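Local coordinates for protein quinoline 2-oxidoreductase large subunit (Pseudomonas putida, PDB 1T3Q) that carries the molybdenum-pterin cytosine dinucleotide cofactor of a xanthine dehydrogenase family hydroxylase and probably oxidises quinoline at its 2-position, at residues B[94-99]-B[330-335]; B[178-181]-B[187-190]; B[317-322]-B[339-344]; B[658-663]-B[747-752]. All blocks are in the same frame, centred on the assembly; numbering follows the deposited sequence.

Contact 1. Residues B[94-99]-B[330-335]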
# COMPACT_ATOMS: atom_id res chain seq x y z
N GLU B 94 -17.63 24.25 -33.25
CA GLU B 94 -17.21 25.19 -34.29
C GLU B 94 -16.74 26.53 -33.73
O GLU B 94 -17.46 27.20 -32.99
CB GLU B 94 -18.36 25.42 -35.28
CG GLU B 94 -17.97 26.30 -36.46
CD GLU B 94 -19.15 26.68 -37.34
OE1 GLU B 94 -18.93 27.34 -38.38
OE2 GLU B 94 -20.29 26.31 -36.99
N GLY B 95 -15.52 26.92 -34.09
CA GLY B 95 -14.98 28.18 -33.64
C GLY B 95 -14.32 28.16 -32.27
O GLY B 95 -13.78 29.17 -31.82
N PHE B 96 -14.34 27.01 -31.61
CA PHE B 96 -13.74 26.90 -30.28
C PHE B 96 -12.22 27.06 -30.37
O PHE B 96 -11.58 26.45 -31.22
CB PHE B 96 -14.05 25.54 -29.66
CG PHE B 96 -13.57 25.40 -28.24
CD1 PHE B 96 -14.32 25.92 -27.18
CD2 PHE B 96 -12.35 24.79 -27.96
CE1 PHE B 96 -13.86 25.83 -25.86
CE2 PHE B 96 -11.88 24.69 -26.64
CZ PHE B 96 -12.64 25.21 -25.60
N GLN B 97 -11.66 27.86 -29.47
CA GLN B 97 -10.22 28.07 -29.44
C GLN B 97 -9.53 27.18 -28.42
O GLN B 97 -9.73 27.33 -27.21
CB GLN B 97 -9.89 29.54 -29.15
CG GLN B 97 -10.22 30.50 -30.28
CD GLN B 97 -9.46 31.80 -30.14
OE1 GLN B 97 -9.97 32.79 -29.59
NE2 GLN B 97 -8.22 31.81 -30.61
N THR B 98 -8.73 26.25 -28.91
CA THR B 98 -7.99 25.33 -28.05
C THR B 98 -6.96 26.11 -27.25
O THR B 98 -6.43 27.11 -27.71
CB THR B 98 -7.23 24.28 -28.89
OG1 THR B 98 -8.17 23.42 -29.54
CG2 THR B 98 -6.31 23.46 -28.01
N THR B 99 -6.68 25.65 -26.03
CA THR B 99 -5.66 26.28 -25.22
C THR B 99 -4.75 25.18 -24.72
O THR B 99 -5.16 24.03 -24.59
CB THR B 99 -6.23 27.05 -24.00
OG1 THR B 99 -6.98 26.16 -23.17
CG2 THR B 99 -7.10 28.22 -24.45
N PRO B 330 -11.33 18.62 -18.08
CA PRO B 330 -11.89 18.47 -19.43
C PRO B 330 -13.11 19.30 -19.83
O PRO B 330 -13.57 19.20 -20.97
CB PRO B 330 -12.22 16.99 -19.48
CG PRO B 330 -12.85 16.80 -18.09
CD PRO B 330 -11.94 17.63 -17.17
N TRP B 331 -13.65 20.11 -18.93
CA TRP B 331 -14.86 20.87 -19.23
C TRP B 331 -14.71 22.12 -20.09
O TRP B 331 -15.63 22.47 -20.84
CB TRP B 331 -15.57 21.25 -17.92
CG TRP B 331 -15.53 20.13 -16.92
CD1 TRP B 331 -14.92 20.15 -15.70
CD2 TRP B 331 -16.04 18.80 -17.10
NE1 TRP B 331 -15.01 18.92 -15.11
CE2 TRP B 331 -15.69 18.07 -15.94
CE3 TRP B 331 -16.75 18.16 -18.12
CZ2 TRP B 331 -16.03 16.72 -15.78
CZ3 TRP B 331 -17.08 16.82 -17.96
CH2 TRP B 331 -16.72 16.11 -16.79
N THR B 332 -13.56 22.78 -19.98
CA THR B 332 -13.25 24.01 -20.71
C THR B 332 -14.16 25.15 -20.28
O THR B 332 -14.98 24.99 -19.37
CB THR B 332 -13.35 23.84 -22.26
OG1 THR B 332 -14.72 23.83 -22.68
CG2 THR B 332 -12.70 22.52 -22.69
N GLN B 333 -14.02 26.30 -20.92
CA GLN B 333 -14.84 27.45 -20.59
C GLN B 333 -16.31 27.25 -20.98
O GLN B 333 -17.16 28.06 -20.61
CB GLN B 333 -14.26 28.71 -21.25
CG GLN B 333 -12.85 29.02 -20.74
CD GLN B 333 -12.29 30.33 -21.26
OE1 GLN B 333 -11.16 30.70 -20.93
NE2 GLN B 333 -13.06 31.03 -22.07
N LEU B 334 -16.60 26.17 -21.69
CA LEU B 334 -17.97 25.89 -22.10
C LEU B 334 -18.78 25.38 -20.91
O LEU B 334 -20.00 25.23 -21.00
CB LEU B 334 -18.00 24.84 -23.22
CG LEU B 334 -17.24 25.17 -24.51
CD1 LEU B 334 -17.61 24.14 -25.58
CD2 LEU B 334 -17.59 26.58 -24.98
N VAL B 335 -18.10 25.14 -19.80
CA VAL B 335 -18.73 24.62 -18.59
C VAL B 335 -19.80 25.56 -18.01
O VAL B 335 -20.69 25.13 -17.29
CB VAL B 335 -17.66 24.29 -17.51
CG1 VAL B 335 -17.10 25.56 -16.91
CG2 VAL B 335 -18.25 23.37 -16.45

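Contact 2. Residues B[178-181]-B[187-190]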
# COMPACT_ATOMS: atom_id res chain seq x y z
N PRO B 178 -39.92 42.13 -32.64
CA PRO B 178 -41.36 42.41 -32.77
C PRO B 178 -42.20 41.79 -31.66
O PRO B 178 -43.25 42.33 -31.30
CB PRO B 178 -41.69 41.86 -34.15
CG PRO B 178 -40.66 40.78 -34.36
CD PRO B 178 -39.41 41.41 -33.81
N ILE B 179 -41.76 40.67 -31.10
CA ILE B 179 -42.52 40.04 -30.03
C ILE B 179 -42.44 40.91 -28.77
O ILE B 179 -43.46 41.18 -28.13
CB ILE B 179 -42.00 38.61 -29.72
CG1 ILE B 179 -42.23 37.71 -30.94
CG2 ILE B 179 -42.72 38.04 -28.50
CD1 ILE B 179 -41.72 36.28 -30.79
N PHE B 180 -41.24 41.35 -28.41
CA PHE B 180 -41.07 42.19 -27.23
C PHE B 180 -41.75 43.54 -27.43
O PHE B 180 -42.17 44.17 -26.46
CB PHE B 180 -39.59 42.41 -26.92
CG PHE B 180 -38.95 41.27 -26.20
CD1 PHE B 180 -38.41 40.20 -26.90
CD2 PHE B 180 -38.95 41.23 -24.81
CE1 PHE B 180 -37.88 39.10 -26.23
CE2 PHE B 180 -38.43 40.14 -24.12
CZ PHE B 180 -37.89 39.07 -24.83
N ALA B 181 -41.88 43.96 -28.68
CA ALA B 181 -42.50 45.24 -28.97
C ALA B 181 -44.02 45.21 -28.89
O ALA B 181 -44.65 46.23 -28.61
CB ALA B 181 -42.07 45.72 -30.35
N VAL B 187 -40.46 41.51 -19.24
CA VAL B 187 -39.62 41.67 -18.07
C VAL B 187 -38.22 41.38 -18.57
O VAL B 187 -38.02 40.45 -19.37
CB VAL B 187 -39.97 40.68 -16.92
CG1 VAL B 187 -41.29 41.07 -16.28
CG2 VAL B 187 -40.02 39.25 -17.45
N ARG B 188 -37.25 42.17 -18.12
CA ARG B 188 -35.88 41.99 -18.56
C ARG B 188 -34.93 42.23 -17.39
O ARG B 188 -35.27 42.92 -16.43
CB ARG B 188 -35.54 42.97 -19.68
CG ARG B 188 -36.68 43.14 -20.69
CD ARG B 188 -36.29 44.00 -21.89
NE ARG B 188 -35.83 43.18 -23.01
CZ ARG B 188 -36.09 43.45 -24.29
NH1 ARG B 188 -36.82 44.51 -24.62
NH2 ARG B 188 -35.63 42.64 -25.24
N GLY B 189 -33.75 41.64 -17.48
CA GLY B 189 -32.78 41.82 -16.43
C GLY B 189 -31.37 41.57 -16.93
O GLY B 189 -31.15 40.81 -17.87
N GLN B 190 -30.42 42.24 -16.30
CA GLN B 190 -29.03 42.06 -16.64
C GLN B 190 -28.44 41.39 -15.41
O GLN B 190 -27.93 42.04 -14.50
CB GLN B 190 -28.37 43.41 -16.93
CG GLN B 190 -29.08 44.17 -18.05
CD GLN B 190 -28.31 45.39 -18.51
OE1 GLN B 190 -27.90 46.22 -17.69
NE2 GLN B 190 -28.13 45.52 -19.82

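Contact 3. Residues B[317-322]-B[339-344]. With SO4 (sulfate ion), chain K.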
# COMPACT_ATOMS: atom_id res chain seq x y z
N ASN B 317 -31.72 35.50 -24.40
CA ASN B 317 -30.63 35.47 -23.43
C ASN B 317 -29.25 35.55 -24.06
O ASN B 317 -28.88 34.73 -24.91
CB ASN B 317 -30.68 34.20 -22.58
CG ASN B 317 -29.72 34.25 -21.39
OD1 ASN B 317 -28.97 33.31 -21.13
ND2 ASN B 317 -29.74 35.36 -20.66
N ARG B 318 -28.50 36.56 -23.64
CA ARG B 318 -27.13 36.76 -24.10
C ARG B 318 -26.31 36.39 -22.87
O ARG B 318 -26.33 37.09 -21.86
CB ARG B 318 -26.92 38.23 -24.47
CG ARG B 318 -25.48 38.63 -24.78
CD ARG B 318 -25.43 40.12 -25.10
NE ARG B 318 -24.08 40.67 -25.09
CZ ARG B 318 -23.16 40.45 -26.02
NH1 ARG B 318 -23.44 39.67 -27.06
NH2 ARG B 318 -21.96 40.99 -25.91
N SER B 319 -25.60 35.27 -22.96
CA SER B 319 -24.82 34.77 -21.84
C SER B 319 -23.32 34.88 -22.10
O SER B 319 -22.82 34.40 -23.12
CB SER B 319 -25.20 33.31 -21.57
OG SER B 319 -24.59 32.81 -20.40
N ILE B 320 -22.60 35.50 -21.17
CA ILE B 320 -21.15 35.66 -21.32
C ILE B 320 -20.44 35.12 -20.08
O ILE B 320 -20.84 35.41 -18.95
CB ILE B 320 -20.77 37.14 -21.49
CG1 ILE B 320 -21.61 37.78 -22.59
CG2 ILE B 320 -19.28 37.24 -21.84
CD1 ILE B 320 -21.50 39.29 -22.65
N THR B 321 -19.40 34.33 -20.31
CA THR B 321 -18.62 33.73 -19.23
C THR B 321 -17.22 34.32 -19.12
O THR B 321 -16.53 34.50 -20.12
CB THR B 321 -18.47 32.20 -19.46
OG1 THR B 321 -19.76 31.57 -19.38
CG2 THR B 321 -17.54 31.58 -18.43
N ASP B 322 -16.82 34.62 -17.88
CA ASP B 322 -15.47 35.13 -17.62
C ASP B 322 -14.70 33.83 -17.46
O ASP B 322 -14.72 33.21 -16.40
CB ASP B 322 -15.44 35.93 -16.32
CG ASP B 322 -14.08 36.54 -16.04
OD1 ASP B 322 -13.09 35.78 -16.03
OD2 ASP B 322 -13.99 37.77 -15.84
N VAL B 339 -23.07 25.27 -21.84
CA VAL B 339 -23.99 24.22 -21.41
C VAL B 339 -25.22 24.82 -20.74
O VAL B 339 -26.30 24.22 -20.76
CB VAL B 339 -23.32 23.22 -20.44
CG1 VAL B 339 -22.19 22.51 -21.16
CG2 VAL B 339 -22.81 23.94 -19.20
N GLY B 340 -25.07 26.01 -20.16
CA GLY B 340 -26.18 26.67 -19.50
C GLY B 340 -27.29 27.05 -20.47
O GLY B 340 -28.47 26.81 -20.21
N ASN B 341 -26.92 27.66 -21.60
CA ASN B 341 -27.92 28.06 -22.58
C ASN B 341 -28.64 26.88 -23.21
O ASN B 341 -29.77 27.02 -23.67
CB ASN B 341 -27.27 28.91 -23.69
CG ASN B 341 -27.13 30.37 -23.29
OD1 ASN B 341 -26.94 31.24 -24.15
ND2 ASN B 341 -27.22 30.65 -22.00
N ALA B 342 -28.00 25.71 -23.22
CA ALA B 342 -28.63 24.54 -23.79
C ALA B 342 -29.90 24.16 -23.03
O ALA B 342 -30.85 23.64 -23.62
CB ALA B 342 -27.66 23.36 -23.80
N VAL B 343 -29.93 24.43 -21.73
CA VAL B 343 -31.10 24.09 -20.92
C VAL B 343 -31.80 25.33 -20.36
O VAL B 343 -32.51 25.25 -19.35
CB VAL B 343 -30.71 23.19 -19.72
CG1 VAL B 343 -30.07 21.89 -20.23
CG2 VAL B 343 -29.74 23.92 -18.81
N ILE B 344 -31.61 26.47 -21.02
CA ILE B 344 -32.19 27.73 -20.58
C ILE B 344 -33.73 27.76 -20.47
O ILE B 344 -34.28 28.55 -19.70
CB ILE B 344 -31.72 28.90 -21.49
CG1 ILE B 344 -31.90 30.24 -20.77
CG2 ILE B 344 -32.51 28.91 -22.79
CD1 ILE B 344 -30.90 30.45 -19.64
S SO4 K . -20.19 41.40 -29.16
O1 SO4 K . -20.92 41.42 -30.44
O2 SO4 K . -20.17 42.76 -28.58
O3 SO4 K . -20.86 40.48 -28.23
O4 SO4 K . -18.80 40.94 -29.39

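Contact 4. Residues B[658-663]-B[747-752]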
# COMPACT_ATOMS: atom_id res chain seq x y z
N THR B 658 -34.90 32.19 6.50
CA THR B 658 -35.64 31.59 7.60
C THR B 658 -36.28 30.25 7.31
O THR B 658 -36.48 29.46 8.22
CB THR B 658 -36.74 32.54 8.09
OG1 THR B 658 -37.70 32.74 7.04
CG2 THR B 658 -36.15 33.88 8.50
N ASP B 659 -36.60 30.00 6.04
CA ASP B 659 -37.24 28.75 5.66
C ASP B 659 -36.76 28.27 4.30
O ASP B 659 -36.38 29.06 3.44
CB ASP B 659 -38.76 28.93 5.58
CG ASP B 659 -39.36 29.42 6.87
OD1 ASP B 659 -39.76 28.57 7.70
OD2 ASP B 659 -39.44 30.65 7.06
N PHE B 660 -36.78 26.96 4.11
CA PHE B 660 -36.40 26.37 2.84
C PHE B 660 -37.22 25.11 2.63
O PHE B 660 -37.31 24.26 3.52
CB PHE B 660 -34.90 26.06 2.79
CG PHE B 660 -34.22 26.57 1.55
CD1 PHE B 660 -34.50 26.01 0.31
CD2 PHE B 660 -33.35 27.65 1.61
CE1 PHE B 660 -33.92 26.52 -0.85
CE2 PHE B 660 -32.77 28.17 0.46
CZ PHE B 660 -33.05 27.60 -0.78
N PHE B 661 -37.85 25.04 1.47
CA PHE B 661 -38.69 23.91 1.11
C PHE B 661 -38.14 23.30 -0.17
O PHE B 661 -37.76 24.02 -1.09
CB PHE B 661 -40.12 24.40 0.86
CG PHE B 661 -40.68 25.22 1.99
CD1 PHE B 661 -41.28 24.61 3.09
CD2 PHE B 661 -40.61 26.61 1.96
CE1 PHE B 661 -41.81 25.37 4.13
CE2 PHE B 661 -41.14 27.38 3.00
CZ PHE B 661 -41.73 26.76 4.09
N ALA B 662 -38.08 21.97 -0.21
CA ALA B 662 -37.57 21.28 -1.39
C ALA B 662 -38.44 20.11 -1.82
O ALA B 662 -38.92 19.34 -0.98
CB ALA B 662 -36.15 20.79 -1.12
N VAL B 663 -38.66 20.00 -3.12
CA VAL B 663 -39.41 18.90 -3.69
C VAL B 663 -38.45 18.28 -4.70
O VAL B 663 -38.00 18.96 -5.63
CB VAL B 663 -40.68 19.37 -4.43
CG1 VAL B 663 -41.29 18.19 -5.18
CG2 VAL B 663 -41.68 19.94 -3.44
N ILE B 747 -28.44 23.91 -8.57
CA ILE B 747 -28.93 24.39 -9.86
C ILE B 747 -30.11 25.30 -9.56
O ILE B 747 -30.18 26.42 -10.06
CB ILE B 747 -29.45 23.23 -10.75
CG1 ILE B 747 -28.28 22.36 -11.23
CG2 ILE B 747 -30.24 23.79 -11.93
CD1 ILE B 747 -28.73 21.12 -11.98
N SER B 748 -31.00 24.82 -8.70
CA SER B 748 -32.23 25.51 -8.36
C SER B 748 -32.33 26.34 -7.07
O SER B 748 -32.90 27.42 -7.08
CB SER B 748 -33.37 24.48 -8.38
OG SER B 748 -34.60 25.02 -7.94
N ALA B 749 -31.79 25.84 -5.96
CA ALA B 749 -31.89 26.60 -4.72
C ALA B 749 -31.35 28.04 -4.81
O ALA B 749 -31.90 28.95 -4.20
CB ALA B 749 -31.20 25.85 -3.58
N PRO B 750 -30.27 28.27 -5.57
CA PRO B 750 -29.80 29.66 -5.63
C PRO B 750 -30.87 30.57 -6.21
O PRO B 750 -31.03 31.72 -5.78
CB PRO B 750 -28.57 29.58 -6.52
CG PRO B 750 -28.06 28.17 -6.28
CD PRO B 750 -29.35 27.37 -6.29
N ALA B 751 -31.61 30.06 -7.19
CA ALA B 751 -32.67 30.84 -7.82
C ALA B 751 -33.76 31.18 -6.81
O ALA B 751 -34.28 32.28 -6.81
CB ALA B 751 -33.25 30.06 -9.00
N ALA B 752 -34.08 30.22 -5.95
CA ALA B 752 -35.10 30.43 -4.93
C ALA B 752 -34.73 31.58 -3.99
O ALA B 752 -35.58 32.39 -3.63
CB ALA B 752 -35.32 29.15 -4.12

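Contact 1. Residues B[94-99]-B[330-335]
T332 OG1 sits at the turn of segment 330-335 and also lies against the F96 ring. It takes the N-H of L334 N at 3.2 Å, in a nearly straight bond of 165°. That bond makes an ST turn. The same oxygen lies very close to W331 O, too close for the modelled distance to be trusted. At chi1 77°, T332 OG1 sits between the backbone N and the carbonyl carbon. This is what lets it reach the N-H two residues on.

F96 supplies the other half of the contact. Its ring extends from the loop 94-99, with CG anti to the backbone N (chi1 -175°), and its far end enters the turn. F96 CZ is 3.7 Å from T332 CB and 4.0 Å from T332 CG2. F96 CE1 is 3.7 Å from L334 CG. Both L334 methyls also lie near this side of the ring, with L334 CD2 3.9 Å from F96 CE1. T332 and L334 both meet the ring obliquely, and F96 and L334 make the apolar part of the join. V166, S167 and N327 also touch the ring.

At the start of the second segment, P330 follows a cis peptide bond. Its CG lies 3.7 Å above the centre of the W331 ring. W331 also meets the ring of Y545, a residue of the molybdenum pocket, and the side chain of L334 is about 13 Å from the bound dioxosulfidomolybdenum ion. F96 thus plugs a loop of the hammerhead domain into a turn of the molybdopterin-binding domain.

Contact 2. Residues B[178-181]-B[187-190]
F180 is the residue of helix segment 178-181 that meets R188 of the strand. I179, just before it, packs on the sheet, against A305, L313 and A314.

F180 points toward the strand and offers one ring face to the guanidinium of R188. The two flat groups are nearly parallel, with planes 8° apart and centres 4.2 Å apart. The overlap is offset. R188 NH2 stands over the rim of the ring, 3.6 Å from F180 CD2. R188 CZ is 3.7 Å from the same carbon. The line from the ring centroid to R188 CZ runs 32° off the ring normal. This is an off-centre cation-pi stack. The two side chains come from opposite directions. R188 is bent at chi3 (94°), and this turn lays its end flat on the ring. R188 NH2 also has a long, weak ion pair with E316, which F180 touches. With an alanine in place of F180 the ring is gone, and R188 would probably lose the flat surface it rests on and be freer to turn.

A181 ends the segment with its CB pointing away from the strand. On the strand, V187 turns the other way, to L385, R388 and Q392 of helix 375-393. The contact is a surface cation-pi stack. It clips the short helix 177-182 to the following strand 185-193, which pairs with strand 298-306 in the molybdopterin-binding domain.

Contact 3. Residues B[317-322]-B[339-344]
N341 reaches from helix 337-342 to N317 and S319 on the strand. Its side-chain amide lies beside both, with N341 CG 3.9 Å from S319 CB and 4.1 Å from N317 OD1. The amide planes of N317 and N341 are turned 54° from each other. I344 also comes up to N317, with I344 CD1 3.8 Å from N317 OD1. At chi1 -170° the N317 amide is anti to the backbone N, and this carries its oxygen across to the helix. All four residues are buried. Cutting N341 back to an alanine would probably open a gap between the helix and S319 and leave N317 with less to pack against.

The strand and helix belong to a beta-alpha-beta unit, in which strands 312-322 and 352-360 run parallel in one sheet and helix 337-342 links them. In the second shell, N317 OD1 accepts a hydrogen bond from N300. S319 OG bonds to S337 OG, which also meets T321 OG1. These bonds tie the strand to the start of the helix.

R318 points away from the helix. Its extended chain reaches a sulfate ion, probably from the crystallisation liquor. Sulfate O3 lies at the guanidinium edge, in its plane, and takes two hydrogen bonds. R318 NH2 gives one at 2.6 Å and R318 NH1 the other, more bent, at 2.9 Å and 132°. R168 binds the same sulfate.

Contact 4. Residues B[658-663]-B[747-752]
F660 meets A749 through an unusual first torsion. Its chi1 of -131° is away from the staggered positions, and chi2 is -69°. The bond to CB does not aim at helix 744-761, but these torsions swing the end of the ring over to it.

F660 CZ is the leading atom. It lies 3.8 Å from A749 CB and 4.3 Å from A752 CB. F660 CE1 is 3.9 Å from A749 CB. Both methyls approach the ring obliquely. A749 O lies at the ring edge, in its plane, 3.9 Å from F660 CZ. The two alanines are three residues apart and so face the same side of the helix. Their small size lets the large ring come close to the helix backbone. The helix is kinked here, at P750 and A751. A686 of helix 672-692 touches both A749 and P750.

Just before F660, T658 and D659 both face I645 in a classic beta bulge. T658 OG1 gives a 2.7 Å bond to D659 OD2, on the anti side of the carboxylate and 35° out of its plane. R445 bonds to both side chains.

F661 and V663 use the opposite face of the strand, where they touch helix 426-437. The strand has a helix on each face, an alpha-beta-alpha layering. The side chain of A749 is about 13 Å from the bound pterin cytosine dinucleotide, near but not in the cofactor site.

Contacts 1, 3 and 4 are buried, and contact 2 is at the surface. Contacts 2 and 3 reach the same mixed sheet, with centres about 17 Å apart and no touch between them. Contacts 1 and 3 do touch: L334 O is 3.2 Å from V339 N, a probable hydrogen bond that links the loop to the following helix. Contact 4 belongs to a separate sheet. Burial alone does not set the chemistry. Contacts 1 and 4 each set one phenylalanine against small or aliphatic groups. Contact 3 is buried too, yet joins two amides and a serine, with I344 beside them. Contact 2 stacks a charged group on a ring beside solvent.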